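Local atomic coordinates of putative epoxide hydrolase protein (Klebsiella pneumoniae subsp. pneumoniae, PDB entry 5BOV), a protein that probably acts as a hydrolase of the alpha/beta-hydrolase fold, perhaps on epoxides or monoacylglycerols. Residues 27-32 against 58-63; 170-175 against 208-213. All blocks are in the same frame, centred on the assembly; numbering follows the deposited sequence.

Interaction 1 of 2, residues 27-32 against 58-63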
# COMPACT_ATOMS: atom_id res chain seq x y z
N GLY A 27 -17.13 9.00 7.79
CA GLY A 27 -17.79 8.14 8.73
C GLY A 27 -17.93 8.74 10.11
O GLY A 27 -17.42 9.80 10.42
N PRO A 28 -18.65 8.05 10.98
CA PRO A 28 -18.93 8.63 12.29
C PRO A 28 -17.70 8.83 13.06
O PRO A 28 -16.80 7.95 13.06
CB PRO A 28 -19.82 7.59 12.97
CG PRO A 28 -19.86 6.42 12.13
CD PRO A 28 -19.31 6.73 10.77
N ARG A 29 -17.58 9.93 13.76
CA ARG A 29 -16.36 10.22 14.52
C ARG A 29 -16.04 9.20 15.60
O ARG A 29 -14.84 8.97 15.85
CB ARG A 29 -16.42 11.58 15.20
CG ARG A 29 -16.79 12.75 14.30
CD ARG A 29 -15.74 13.07 13.27
NE ARG A 29 -15.78 12.17 12.12
CZ ARG A 29 -14.71 11.86 11.38
NH1 ARG A 29 -13.53 12.39 11.70
NH2 ARG A 29 -14.83 11.00 10.35
N ASP A 30 -17.05 8.55 16.17
CA ASP A 30 -16.83 7.51 17.19
C ASP A 30 -16.80 6.11 16.64
O ASP A 30 -16.74 5.17 17.38
CB ASP A 30 -17.96 7.50 18.20
CG ASP A 30 -18.04 8.79 18.99
OD1 ASP A 30 -16.96 9.45 19.11
OD2 ASP A 30 -19.14 9.09 19.49
N GLY A 31 -16.81 5.99 15.33
CA GLY A 31 -16.84 4.66 14.69
C GLY A 31 -15.51 3.97 14.78
O GLY A 31 -14.44 4.59 15.02
N GLN A 32 -15.56 2.63 14.69
CA GLN A 32 -14.33 1.82 14.66
C GLN A 32 -13.44 2.37 13.56
O GLN A 32 -13.83 2.35 12.42
CB GLN A 32 -14.69 0.36 14.34
CG GLN A 32 -13.46 -0.55 14.09
CD GLN A 32 -12.47 -0.61 15.22
OE1 GLN A 32 -12.84 -0.94 16.34
NE2 GLN A 32 -11.19 -0.37 14.94
N GLY A 58 -20.97 2.17 9.64
CA GLY A 58 -20.61 2.68 10.95
C GLY A 58 -19.14 2.67 11.30
O GLY A 58 -18.80 2.92 12.46
N TYR A 59 -18.28 2.49 10.30
CA TYR A 59 -16.86 2.64 10.51
C TYR A 59 -16.39 4.06 10.27
O TYR A 59 -16.93 4.80 9.45
CB TYR A 59 -16.09 1.72 9.53
CG TYR A 59 -16.31 0.22 9.83
CD1 TYR A 59 -17.38 -0.48 9.32
CD2 TYR A 59 -15.42 -0.46 10.68
CE1 TYR A 59 -17.59 -1.80 9.66
CE2 TYR A 59 -15.63 -1.78 11.03
CZ TYR A 59 -16.68 -2.46 10.51
OH TYR A 59 -16.92 -3.78 10.83
N ARG A 60 -15.33 4.46 10.99
CA ARG A 60 -14.62 5.67 10.67
C ARG A 60 -13.50 5.26 9.72
O ARG A 60 -12.61 4.52 10.15
CB ARG A 60 -14.04 6.31 11.91
CG ARG A 60 -13.38 7.61 11.57
CD ARG A 60 -12.40 8.11 12.56
NE ARG A 60 -11.70 9.33 12.19
CZ ARG A 60 -10.96 9.97 13.10
NH1 ARG A 60 -10.86 9.47 14.31
NH2 ARG A 60 -10.28 11.05 12.78
N VAL A 61 -13.44 5.91 8.55
CA VAL A 61 -12.47 5.47 7.52
C VAL A 61 -11.48 6.58 7.16
O VAL A 61 -11.84 7.72 6.79
CB VAL A 61 -13.22 5.03 6.26
CG1 VAL A 61 -12.27 4.34 5.31
CG2 VAL A 61 -14.34 4.10 6.65
N ILE A 62 -10.19 6.25 7.28
CA ILE A 62 -9.08 7.12 6.93
C ILE A 62 -8.39 6.58 5.71
O ILE A 62 -8.00 5.38 5.68
CB ILE A 62 -8.04 7.15 8.08
CG1 ILE A 62 -8.66 7.51 9.44
CG2 ILE A 62 -6.87 8.06 7.73
CD1 ILE A 62 -9.20 8.86 9.44
N VAL A 63 -8.24 7.43 4.68
CA VAL A 63 -7.58 6.98 3.44
C VAL A 63 -6.49 7.99 3.03
O VAL A 63 -6.82 9.05 2.44
CB VAL A 63 -8.58 6.81 2.27
CG1 VAL A 63 -7.93 6.06 1.13
CG2 VAL A 63 -9.85 6.09 2.72
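R60 keeps CG anti to its backbone N (chi1 -176°) and runs straight out to NE, whereas R29, with CG beside its own N, bends at chi2 and chi3 and doubles back to meet it. The two arginines cross at about a right angle: R60 CD lies over one face of the R29 guanidinium, and R29 NH1 comes within 3.6 Å of R60 NE. D25 probably makes this meeting of like charges tolerable, since its two carboxylate oxygens form salt bridges with R29 NH2 and R60 NH2. R29 NH2 also donates to G27 O at 2.9 Å, which helps fix the turn of the guanidinium. The type I turn from P28 to G31 belongs to a connection characteristic of alpha/beta hydrolases: the chain leaves strand 19-26, passes the start of strand 59-74 and enters strand 32-37 on its other flank. Under this turn, R60 CB sits 3.4 Å from P28 O, while P28 CD rests 3.3 Å from Y59 O. R60 N donates to Q32 O at 3.0 Å. Nearby, Q32 CB and CG lie against CD2 and CE2 of Y59, whose OH reaches D302 on helix 291-303.

Interaction 2 of 2, residues 170-175 against 208-213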
# COMPACT_ATOMS: atom_id res chain seq x y z
N GLY A 170 12.99 7.80 -17.79
CA GLY A 170 11.81 7.31 -18.44
C GLY A 170 10.58 7.50 -17.58
O GLY A 170 9.51 7.92 -18.06
N TYR A 171 10.72 7.20 -16.30
CA TYR A 171 9.55 7.29 -15.41
C TYR A 171 9.15 8.72 -15.23
O TYR A 171 7.97 9.05 -15.14
CB TYR A 171 9.76 6.52 -14.09
CG TYR A 171 8.44 6.31 -13.33
CD1 TYR A 171 7.39 5.61 -13.93
CD2 TYR A 171 8.27 6.81 -12.06
CE1 TYR A 171 6.18 5.48 -13.26
CE2 TYR A 171 7.06 6.69 -11.37
CZ TYR A 171 6.04 6.00 -11.96
OH TYR A 171 4.80 5.86 -11.35
N ARG A 172 10.15 9.58 -15.14
CA ARG A 172 9.89 11.03 -14.99
C ARG A 172 9.30 11.63 -16.25
O ARG A 172 8.36 12.42 -16.19
CB ARG A 172 11.14 11.78 -14.60
CG ARG A 172 10.92 13.29 -14.45
CD ARG A 172 12.09 13.95 -13.76
NE ARG A 172 12.02 13.71 -12.33
CZ ARG A 172 12.92 13.06 -11.60
NH1 ARG A 172 14.02 12.53 -12.13
NH2 ARG A 172 12.70 12.97 -10.29
N GLN A 173 9.86 11.31 -17.40
CA GLN A 173 9.33 11.88 -18.65
C GLN A 173 7.94 11.34 -19.06
O GLN A 173 7.18 12.03 -19.75
CB GLN A 173 10.28 11.58 -19.79
CG GLN A 173 11.56 12.37 -19.66
CD GLN A 173 12.54 11.98 -20.78
OE1 GLN A 173 12.15 11.52 -21.88
NE2 GLN A 173 13.82 12.10 -20.47
N ASN A 174 7.68 10.07 -18.72
CA ASN A 174 6.57 9.30 -19.24
C ASN A 174 5.71 8.74 -18.05
O ASN A 174 5.15 7.67 -18.25
CB ASN A 174 7.06 8.05 -20.07
CG ASN A 174 7.97 8.44 -21.24
OD1 ASN A 174 7.71 9.46 -21.88
ND2 ASN A 174 9.01 7.63 -21.53
N THR A 175 5.53 9.50 -16.98
CA THR A 175 4.91 8.95 -15.76
C THR A 175 3.52 8.40 -16.09
O THR A 175 3.16 7.26 -15.73
CB THR A 175 4.81 9.93 -14.64
OG1 THR A 175 6.01 10.66 -14.53
CG2 THR A 175 4.44 9.26 -13.40
N ASP A 208 7.43 14.58 -5.64
CA ASP A 208 8.27 13.55 -5.07
C ASP A 208 7.98 12.14 -5.64
O ASP A 208 8.66 11.19 -5.24
CB ASP A 208 8.00 13.45 -3.57
CG ASP A 208 8.21 14.79 -2.81
OD1 ASP A 208 9.23 15.43 -3.14
OD2 ASP A 208 7.35 15.09 -1.93
N HIS A 209 6.97 11.99 -6.51
CA HIS A 209 6.54 10.66 -6.86
C HIS A 209 7.66 9.82 -7.52
O HIS A 209 7.83 8.65 -7.21
CB HIS A 209 5.34 10.72 -7.81
CG HIS A 209 4.87 9.34 -8.20
ND1 HIS A 209 4.31 8.49 -7.29
CD2 HIS A 209 5.02 8.65 -9.34
CE1 HIS A 209 4.09 7.33 -7.87
NE2 HIS A 209 4.53 7.41 -9.12
N VAL A 210 8.37 10.43 -8.43
CA VAL A 210 9.44 9.69 -9.12
C VAL A 210 10.47 9.31 -8.12
O VAL A 210 10.93 8.13 -8.13
CB VAL A 210 10.03 10.49 -10.30
CG1 VAL A 210 11.28 9.83 -10.87
CG2 VAL A 210 8.97 10.63 -11.38
N ALA A 211 10.93 10.28 -7.31
CA ALA A 211 12.01 10.00 -6.39
C ALA A 211 11.62 8.85 -5.46
O ALA A 211 12.42 7.96 -5.17
CB ALA A 211 12.39 11.23 -5.60
N ILE A 212 10.38 8.87 -4.94
CA ILE A 212 9.92 7.84 -4.00
C ILE A 212 9.85 6.49 -4.71
O ILE A 212 10.24 5.44 -4.12
CB ILE A 212 8.57 8.21 -3.36
CG1 ILE A 212 8.73 9.44 -2.48
CG2 ILE A 212 8.00 7.05 -2.54
CD1 ILE A 212 9.67 9.29 -1.31
N THR A 213 9.33 6.47 -5.94
CA THR A 213 9.23 5.25 -6.69
C THR A 213 10.63 4.64 -6.89
O THR A 213 10.86 3.43 -6.64
CB THR A 213 8.60 5.51 -8.04
OG1 THR A 213 7.24 5.95 -7.86
CG2 THR A 213 8.56 4.26 -8.93
O HOH W 1 10.60 13.08 -7.87
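H209 NE2 and Y171 OH share the one direct hydrogen bond between residues 170-175 and 208-213, 2.7 Å long, with each atom at the edge of the other's ring and close to its plane. The rings meet rim to rim, their planes 48° apart, and neither lies over the other. Y171 has CG anti to its backbone N (chi1 -165°), carried on a CB that already points at helix 209-220. T175, at the start of the next helix, lays CG2 over one face of the Y171 ring, and its OG1 donates to Y171 O at 2.6 Å. On helix 209-220, T213 OG1 stands 3.3 Å above the H209 ring plane, offset toward the rim, and binds H209 O. That carbonyl is gripped from opposite faces by T213 OG1 and T213 N.

Toward the surface, V210 CG1 packs on a face of the R172 guanidinium, 3.5 Å from NH2, while R172 NH1 is paired with E168. A water in the guanidinium plane accepts from R172 NH2 and, at 2.9 Å, from A211 N in the first turn of helix 209-220. W40 and P41, in an HGWP sequence resembling the oxyanion-hole motif of epoxide hydrolases, touch H209 and Y171 respectively. With ND1 bonded to G68 O and NE2 to Y171 OH, the imidazole is held at both nitrogens, which should fix its rotation where helix 209-220 meets strand 59-74 and W40.

In the fold
The two contacts illustrate how one fold uses different means at its two ends. Interaction 1 and interaction 2 lie on opposite sides of the chain's centre, their own centres 33 Å apart and their nearest atoms about 15 Å apart, so neither touches the other. Strand 59-74 nevertheless runs between them: interaction 1 lies at its beginning, at the surface, and G68, further along the same strand, lies beside interaction 2. Interaction 2 joins helices inserted between the sheet strands 127-133 and 247-252, and with W40 and P41 beside it probably lies near the catalytic pocket. A turn at D110 fits the pattern of a nucleophile elbow, which would probably mark the active site; interaction 1 is structural packing.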